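Local coordinates for short-chain-enoyl-CoA hydratase (Clostridium acetobutylicum, PDB 5Z7R), which catalyses the reversible hydration of crotonyl-CoA in butanoate metabolism, also accepting hexenoyl-CoA but not longer analogues, at residues Asp171-Arg175 and Ile176-Asn180. Residues are numbered along the deposited sequence; the frame is centred on the assembly and turned at random.
Sequences DEALR and IGLVN
Ala173 and Leu178 meet where helix 170-175 of the crotonase fold ends in a turn with the features of a Schellman motif, a worked example of how a helix is closed and its chain turned aside. Gly177, with phi 80°, makes the turn. Its N binds Leu174 O at 2.9 Å, from well above the carbonyl plane, while Ile176 N still completes a helical bond to Glu172 O. Leu178 N lies 3.0 Å from Ala173 O, and the apolar pair expected of this motif joins Ala173 CB to Leu178 CB at 4.2 Å.

The tight side continues into Val179. With chi1 near -65°, its CG2 sits between backbone N and carbonyl carbon and presses on the helix backbone, 3.5 Å from Leu174 CA, also touching Ala173 CB and Leu174 CB. Phe130 of strand 129-131 covers Ala173, Leu178 and Val179, and helix 145-153 packs on Leu178, so the buried face of the turn lies against both. Asn180 ND2 bonds to Gln160 OE1 and Gly156 O of a second subunit.

Ile176 straddles the two sides: its CG1 packs on the helix-end carbonyls, 3.6 Å from Ala173 O, while its CG2 lies over one guanidinium face of Arg175, 4.1 Å above the plane and offset toward the rim. The ends of Glu172 and Arg175 are looser and more exposed. A bend at chi3 (81°) turns the Arg175 chain back to a salt bridge with Glu172: the 2.8 Å bond from Arg175 NE to Glu172 OE2 is weak, its N-H pointing well off the oxygen, and Arg175 NH2 reaches the syn lone pair of Glu172 OE1 at 3.1 Å.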
loop_
_atom_site.group_PDB
_atom_site.type_symbol
_atom_site.label_atom_id
_atom_site.label_comp_id
_atom_site.label_asym_id
_atom_site.label_seq_id
_atom_site.Cartn_x
_atom_site.Cartn_y
_atom_site.Cartn_z
ATOM N N ASP A 171 -3.389 -3.715 33.733
ATOM C CA ASP A 171 -2.640 -2.454 33.914
ATOM C C ASP A 171 -1.550 -2.284 32.843
ATOM O O ASP A 171 -1.403 -1.202 32.300
ATOM C CB ASP A 171 -2.089 -2.264 35.359
ATOM C CG ASP A 171 -1.230 -3.420 35.839
ATOM O OD1 ASP A 171 -1.113 -4.421 35.126
ATOM O OD2 ASP A 171 -0.662 -3.339 36.944
ATOM N N GLU A 172 -0.817 -3.361 32.548
ATOM C CA GLU A 172 0.086 -3.393 31.400
ATOM C C GLU A 172 -0.702 -3.159 30.133
ATOM O O GLU A 172 -0.252 -2.460 29.219
ATOM C CB GLU A 172 0.792 -4.755 31.247
ATOM C CG GLU A 172 2.298 -4.787 31.499
ATOM C CD GLU A 172 3.138 -3.849 30.618
ATOM O OE1 GLU A 172 4.167 -4.292 30.064
ATOM O OE2 GLU A 172 2.794 -2.661 30.500
ATOM N N ALA A 173 -1.881 -3.764 30.071
ATOM C CA ALA A 173 -2.671 -3.661 28.862
ATOM C C ALA A 173 -3.063 -2.219 28.577
ATOM O O ALA A 173 -3.051 -1.805 27.421
ATOM C CB ALA A 173 -3.888 -4.559 28.919
ATOM N N LEU A 174 -3.413 -1.459 29.610
ATOM C CA LEU A 174 -3.766 -0.048 29.410
ATOM C C LEU A 174 -2.516 0.729 29.033
ATOM O O LEU A 174 -2.536 1.514 28.109
ATOM C CB LEU A 174 -4.377 0.553 30.676
ATOM C CG LEU A 174 -4.925 1.977 30.674
ATOM C CD1 LEU A 174 -6.218 2.104 29.856
ATOM C CD2 LEU A 174 -5.145 2.423 32.120
ATOM N N ARG A 175 -1.419 0.488 29.737
ATOM C CA ARG A 175 -0.170 1.159 29.431
ATOM C C ARG A 175 0.202 1.095 27.950
ATOM O O ARG A 175 0.610 2.094 27.350
ATOM C CB ARG A 175 0.976 0.591 30.262
ATOM C CG ARG A 175 2.259 1.343 29.955
ATOM C CD ARG A 175 3.395 1.094 30.919
ATOM N NE ARG A 175 4.062 -0.142 30.591
ATOM C CZ ARG A 175 4.844 -0.345 29.534
ATOM N NH1 ARG A 175 5.085 0.629 28.653
ATOM N NH2 ARG A 175 5.383 -1.554 29.359
ATOM N N ILE A 176 0.040 -0.066 27.333
ATOM C CA ILE A 176 0.452 -0.185 25.933
ATOM C C ILE A 176 -0.635 0.141 24.931
ATOM O O ILE A 176 -0.426 -0.019 23.728
ATOM C CB ILE A 176 1.049 -1.560 25.640
ATOM C CG1 ILE A 176 -0.033 -2.650 25.603
ATOM C CG2 ILE A 176 2.099 -1.851 26.695
ATOM C CD1 ILE A 176 0.549 -4.057 25.605
ATOM N N GLY A 177 -1.781 0.623 25.416
ATOM C CA GLY A 177 -2.903 0.983 24.555
ATOM C C GLY A 177 -3.772 -0.189 24.081
ATOM O O GLY A 177 -4.696 0.018 23.323
ATOM N N LEU A 178 -3.494 -1.413 24.510
ATOM C CA LEU A 178 -4.351 -2.543 24.139
ATOM C C LEU A 178 -5.787 -2.249 24.519
ATOM O O LEU A 178 -6.733 -2.514 23.740
ATOM C CB LEU A 178 -3.882 -3.822 24.831
ATOM C CG LEU A 178 -4.605 -5.086 24.397
ATOM C CD1 LEU A 178 -4.677 -5.204 22.884
ATOM C CD2 LEU A 178 -3.909 -6.318 24.966
ATOM N N VAL A 179 -5.947 -1.685 25.735
ATOM C CA VAL A 179 -7.240 -1.148 26.172
ATOM C C VAL A 179 -7.197 0.354 26.388
ATOM O O VAL A 179 -6.125 0.896 26.633
ATOM C CB VAL A 179 -7.732 -1.811 27.464
ATOM C CG1 VAL A 179 -8.005 -3.283 27.183
ATOM C CG2 VAL A 179 -6.725 -1.639 28.613
ATOM N N ASN A 180 -8.384 0.975 26.275
ATOM C CA ASN A 180 -8.641 2.375 26.537
ATOM C C ASN A 180 -8.940 2.728 28.005
ATOM O O ASN A 180 -8.808 3.869 28.395
ATOM C CB ASN A 180 -9.832 2.827 25.711
ATOM C CG ASN A 180 -9.577 2.773 24.228
ATOM O OD1 ASN A 180 -8.439 2.603 23.770
ATOM N ND2 ASN A 180 -10.645 2.937 23.456
#